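Local coordinates for PduO-type ATP--cob(I)alamin adenosyltransferase (PDB 1WOZ) that probably transfers the adenosyl group of ATP to cob(I)alamin, as a PduO-type corrinoid adenosyltransferase built from helical subunits, at the interface of chains A and B. Coordinates in Å, arbitrary orientation; residue numbers count along the deposited sequence, not the author numbering. Chains: chain A/B, 177aa long conserved hypothetical protein (ST1454).

Contact 1 and contact 2 are neighbouring stretches of one helix-on-helix interface, the centres of their C-alpha atoms about 10 Å apart. In both, helix 109-134 of chain A meets helix 23-44 of chain B, and A:Pro105, in the loop before the chain A helix, belongs to both. Contact 1 carries the paired arginine and carboxylate groups, whereas contact 2 lies nearer the start of the chain A helix and the end of the chain B helix and is made of serines and glycines, a valine and a glutamate against one phenyl ring, and a bridging water. The interface is not an exact two-fold: different helices of the two copies meet, which fits the deposited three-chain assembly.

Contact 1: the interface of chains A and B. Residues chain A 105, 115-116, 118-120, 123; chain B 32-33, 36-37.
The guanidinium of A:Arg118 meets the carboxylate of B:Asp32 at its edge, the two planes 36° apart, and that of A:Arg123 receives B:Glu33 in the same edgewise manner, the planes 18° apart. On one face of the B:Phe37 ring sits methyl CG1 of A:Val116, displaced toward the rim and 3.7 Å from CZ, while B:Glu33 CG of the ring's own chain lies at the edge. The imidazole of A:His115 has A:Pro105 CA over one face and A:Arg118 NE at its edge.

The two arginines grip differently. A:Arg118 works end-on: NH1 bonds OD2 of B:Asp32 and NH2 bonds OD1 at 2.8 Å, OD1 using its syn lone pair. A:Arg123 works side-on, with NE 2.9 Å from OE1 of B:Glu33 and NH2 2.8 Å from OE2; both oxygens are met on their syn sides, but well out of the carboxylate plane. The extended chain of B:Glu33, CG anti to the backbone N (chi1 -177°), carries its carboxylate past A:Ser119, whose OG and CB pack on B:Glu33 CA.

Second-shell bonds position the A:Arg118 head. Its NE donates to ND1 of A:His115 at 3.0 Å, almost in the imidazole plane, which makes ND1 the acceptor and helps to hold the turn of the guanidinium, although ND1 is tilted somewhat from the guanidinium plane. NH2 also lies 3.0 Å from the hydroxyl OG of B:Ser36, consistent with a further hydrogen bond across the interface. That hydroxyl donates to B:Asp32 O within its own helix, at 2.9 Å from above the carbonyl plane; its approach to A:His115 O is weak.

Two separate ion pairs, with A:Ser119 packed on B:Glu33 between them and the A:Val116 and B:Phe37 contact to one side, would set the register of helix 109-134 against helix 23-44 and join adjacent subunits of what is likely the trimer typical of PduO-type adenosyltransferases.

Contact 2: the interface of chains A and B. Residues chain A 105-109, 112-113; chain B 39-40, 43.
Methyl CG2 of A:Val113 approaches the B:Phe40 ring from one face, at the CD2–CE2 rim and not over the ring centre, 3.3 Å from CE2, in a helix-to-helix contact of the PduO-type cobalamin adenosyltransferase family. This apolar packing is tight. The two side chains lie alongside each other and point the same way; CG of B:Phe40 is anti to the backbone N (chi1 179°), which sends the ring along the flank of the chain A helix. A:Glu109 reaches the same ring corner, with CG and the carboxylate OE1 each 3.9 Å from CE2 of B:Phe40, and its extended chain leaves the carboxylate turned obliquely to the ring. A:Ser112 CB sits 3.6 Å from B:Phe40 CA, a side-chain carbon set close against the backbone of helix 23-44, beside B:Gly39, which has no side chain.

Direct polar contact across the interface is slight. OG of A:Ser112 is directed mainly to its own chain, donating to A:Ser108 O at 2.9 Å from above the carbonyl plane, and its contact with B:Gly39 O is weak. B:Ser43 OG, placed between the backbone N and the carbonyl carbon (chi1 78°), spends its hydrogen bond on B:Phe40 O of its own helix at 2.8 Å, yet still touches A:Glu109 CA. CB of B:Ser43 meets A:Gly107 O at 3.5 Å.

Water supplies the stronger polar link. Water 1 lies 2.8 Å from the backbone N of A:Gly107, with a nearly straight angle of 176° at the hydrogen, and the same distance separates it from B:Gly39 O. The bridge ties the glycine-containing loop ahead of helix 109-134 to a backbone carbonyl of helix 23-44.

Contact 1: the interface of chains A and B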
loop_
_atom_site.group_PDB
_atom_site.type_symbol
_atom_site.label_atom_id
_atom_site.label_comp_id
_atom_site.label_asym_id
_atom_site.label_seq_id
_atom_site.Cartn_x
_atom_site.Cartn_y
_atom_site.Cartn_z
ATOM N N PRO A 105 3.951 14.566 4.390
ATOM C CA PRO A 105 3.100 14.091 3.299
ATOM C C PRO A 105 1.590 14.235 3.485
ATOM O O PRO A 105 1.026 13.781 4.484
ATOM C CB PRO A 105 3.561 12.634 3.110
ATOM C CG PRO A 105 3.963 12.229 4.489
ATOM C CD PRO A 105 4.709 13.452 4.997
ATOM N N HIS A 115 2.126 11.315 -2.740
ATOM C CA HIS A 115 3.068 11.001 -1.671
ATOM C C HIS A 115 3.034 9.510 -1.332
ATOM O O HIS A 115 4.063 8.914 -0.999
ATOM C CB HIS A 115 2.759 11.816 -0.406
ATOM C CG HIS A 115 3.349 13.187 -0.433
ATOM N ND1 HIS A 115 4.708 13.400 -0.520
ATOM C CD2 HIS A 115 2.771 14.416 -0.408
ATOM C CE1 HIS A 115 4.945 14.701 -0.551
ATOM N NE2 HIS A 115 3.787 15.339 -0.485
ATOM N N VAL A 116 1.846 8.910 -1.368
ATOM C CA VAL A 116 1.775 7.477 -1.097
ATOM C C VAL A 116 2.573 6.745 -2.189
ATOM O O VAL A 116 3.365 5.834 -1.911
ATOM C CB VAL A 116 0.312 6.963 -1.127
ATOM C CG1 VAL A 116 0.304 5.434 -1.242
ATOM C CG2 VAL A 116 -0.440 7.422 0.138
ATOM N N ARG A 118 4.940 7.954 -3.982
ATOM C CA ARG A 118 6.345 8.271 -3.751
ATOM C C ARG A 118 6.969 7.323 -2.690
ATOM O O ARG A 118 8.087 6.798 -2.851
ATOM C CB ARG A 118 6.435 9.745 -3.294
ATOM C CG ARG A 118 7.824 10.257 -2.852
ATOM C CD ARG A 118 7.692 11.613 -2.070
ATOM N NE ARG A 118 6.898 11.429 -0.848
ATOM C CZ ARG A 118 7.303 10.750 0.220
ATOM N NH1 ARG A 118 8.524 10.205 0.253
ATOM N NH2 ARG A 118 6.449 10.524 1.218
ATOM N N SER A 119 6.255 7.092 -1.602
ATOM C CA SER A 119 6.783 6.212 -0.550
ATOM C C SER A 119 6.889 4.759 -1.028
ATOM O O SER A 119 7.787 4.012 -0.607
ATOM C CB SER A 119 5.929 6.321 0.723
ATOM O OG SER A 119 4.661 5.725 0.556
ATOM N N VAL A 120 6.000 4.361 -1.937
ATOM C CA VAL A 120 6.081 2.999 -2.469
ATOM C C VAL A 120 7.288 2.925 -3.416
ATOM O O VAL A 120 8.020 1.927 -3.421
ATOM C CB VAL A 120 4.768 2.599 -3.180
ATOM C CG1 VAL A 120 4.927 1.217 -3.917
ATOM C CG2 VAL A 120 3.664 2.479 -2.121
ATOM N N ARG A 123 10.203 2.343 -1.420
ATOM C CA ARG A 123 10.290 0.977 -0.907
ATOM C C ARG A 123 10.856 0.059 -2.008
ATOM O O ARG A 123 11.703 -0.816 -1.733
ATOM C CB ARG A 123 8.917 0.474 -0.410
ATOM C CG ARG A 123 8.784 -1.077 -0.392
ATOM C CD ARG A 123 7.742 -1.584 0.608
ATOM N NE ARG A 123 6.403 -1.003 0.443
ATOM C CZ ARG A 123 5.464 -1.484 -0.366
ATOM N NH1 ARG A 123 5.728 -2.558 -1.105
ATOM N NH2 ARG A 123 4.248 -0.926 -0.396
ATOM N N ASP B 32 7.851 6.516 6.685
ATOM C CA ASP B 32 7.392 7.440 5.640
ATOM C C ASP B 32 6.162 6.859 4.901
ATOM O O ASP B 32 5.193 7.576 4.619
ATOM C CB ASP B 32 8.544 7.719 4.657
ATOM C CG ASP B 32 8.125 8.603 3.482
ATOM O OD1 ASP B 32 7.402 9.595 3.685
ATOM O OD2 ASP B 32 8.538 8.309 2.346
ATOM N N GLU B 33 6.202 5.567 4.584
ATOM C CA GLU B 33 5.066 4.953 3.902
ATOM C C GLU B 33 3.827 5.078 4.797
ATOM O O GLU B 33 2.752 5.468 4.347
ATOM C CB GLU B 33 5.367 3.480 3.562
ATOM C CG GLU B 33 4.219 2.836 2.767
ATOM C CD GLU B 33 4.479 1.395 2.325
ATOM O OE1 GLU B 33 5.597 0.885 2.515
ATOM O OE2 GLU B 33 3.551 0.771 1.762
ATOM N N SER B 36 2.603 8.637 4.846
ATOM C CA SER B 36 1.947 9.019 3.599
ATOM C C SER B 36 0.521 8.475 3.562
ATOM O O SER B 36 -0.401 9.189 3.143
ATOM C CB SER B 36 2.768 8.538 2.398
ATOM O OG SER B 36 4.065 9.158 2.420
ATOM N N PHE B 37 0.311 7.227 3.998
ATOM C CA PHE B 37 -1.078 6.728 4.049
ATOM C C PHE B 37 -1.904 7.575 5.040
ATOM O O PHE B 37 -3.097 7.840 4.817
ATOM C CB PHE B 37 -1.123 5.241 4.452
ATOM C CG PHE B 37 -0.941 4.287 3.280
ATOM C CD1 PHE B 37 -1.993 4.029 2.405
ATOM C CD2 PHE B 37 0.300 3.703 3.026
ATOM C CE1 PHE B 37 -1.812 3.201 1.278
ATOM C CE2 PHE B 37 0.510 2.879 1.904
ATOM C CZ PHE B 37 -0.551 2.624 1.019
#

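Contact 2: the interface of chains A and B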
loop_
_atom_site.group_PDB
_atom_site.type_symbol
_atom_site.label_atom_id
_atom_site.label_comp_id
_atom_site.label_asym_id
_atom_site.label_seq_id
_atom_site.Cartn_x
_atom_site.Cartn_y
_atom_site.Cartn_z
ATOM N N PRO A 105 3.951 14.566 4.390
ATOM C CA PRO A 105 3.100 14.091 3.299
ATOM C C PRO A 105 1.590 14.235 3.485
ATOM O O PRO A 105 1.026 13.781 4.484
ATOM C CB PRO A 105 3.561 12.634 3.110
ATOM C CG PRO A 105 3.963 12.229 4.489
ATOM C CD PRO A 105 4.709 13.452 4.997
ATOM N N GLY A 106 0.950 14.868 2.502
ATOM C CA GLY A 106 -0.489 15.070 2.582
ATOM C C GLY A 106 -0.945 16.363 1.907
ATOM O O GLY A 106 -0.249 16.908 1.034
ATOM N N GLY A 107 -2.117 16.837 2.327
ATOM C CA GLY A 107 -2.721 18.053 1.793
ATOM C C GLY A 107 -3.934 17.709 0.936
ATOM O O GLY A 107 -4.912 17.115 1.428
ATOM N N SER A 108 -3.891 18.095 -0.338
ATOM C CA SER A 108 -4.975 17.763 -1.264
ATOM C C SER A 108 -4.977 16.249 -1.481
ATOM O O SER A 108 -3.978 15.583 -1.233
ATOM C CB SER A 108 -4.776 18.454 -2.619
ATOM O OG SER A 108 -3.523 18.114 -3.189
ATOM N N GLU A 109 -6.101 15.699 -1.922
ATOM C CA GLU A 109 -6.135 14.250 -2.156
ATOM C C GLU A 109 -5.128 13.919 -3.270
ATOM O O GLU A 109 -4.494 12.863 -3.238
ATOM C CB GLU A 109 -7.560 13.796 -2.534
ATOM C CG GLU A 109 -7.695 12.263 -2.618
ATOM C CD GLU A 109 -9.124 11.803 -2.834
ATOM O OE1 GLU A 109 -9.320 10.580 -3.007
ATOM O OE2 GLU A 109 -10.042 12.652 -2.821
ATOM N N SER A 112 -1.745 13.893 -1.782
ATOM C CA SER A 112 -1.661 12.768 -0.851
ATOM C C SER A 112 -1.434 11.455 -1.581
ATOM O O SER A 112 -0.613 10.650 -1.147
ATOM C CB SER A 112 -2.931 12.662 0.012
ATOM O OG SER A 112 -3.068 13.811 0.835
ATOM N N VAL A 113 -2.147 11.227 -2.685
ATOM C CA VAL A 113 -1.950 9.979 -3.408
ATOM C C VAL A 113 -0.570 9.947 -4.054
ATOM O O VAL A 113 0.045 8.871 -4.176
ATOM C CB VAL A 113 -3.056 9.736 -4.452
ATOM C CG1 VAL A 113 -2.857 8.362 -5.110
ATOM C CG2 VAL A 113 -4.412 9.738 -3.762
ATOM N N GLY B 39 -1.494 10.724 5.634
ATOM C CA GLY B 39 -1.775 11.956 4.923
ATOM C C GLY B 39 -2.949 11.721 3.982
ATOM O O GLY B 39 -3.814 12.594 3.843
ATOM N N PHE B 40 -2.991 10.546 3.340
ATOM C CA PHE B 40 -4.094 10.215 2.418
ATOM C C PHE B 40 -5.412 10.080 3.210
ATOM O O PHE B 40 -6.447 10.624 2.818
ATOM C CB PHE B 40 -3.754 8.917 1.637
ATOM C CG PHE B 40 -4.833 8.470 0.663
ATOM C CD1 PHE B 40 -5.308 7.160 0.690
ATOM C CD2 PHE B 40 -5.351 9.347 -0.290
ATOM C CE1 PHE B 40 -6.284 6.719 -0.219
ATOM C CE2 PHE B 40 -6.331 8.917 -1.206
ATOM C CZ PHE B 40 -6.792 7.604 -1.166
ATOM N N SER B 43 -6.772 13.479 4.001
ATOM C CA SER B 43 -7.392 14.136 2.850
ATOM C C SER B 43 -8.788 13.575 2.518
ATOM O O SER B 43 -9.584 14.235 1.852
ATOM C CB SER B 43 -6.501 14.023 1.598
ATOM O OG SER B 43 -6.584 12.729 0.994
HETATM O O HOH W 1 -3.412 15.318 4.335
#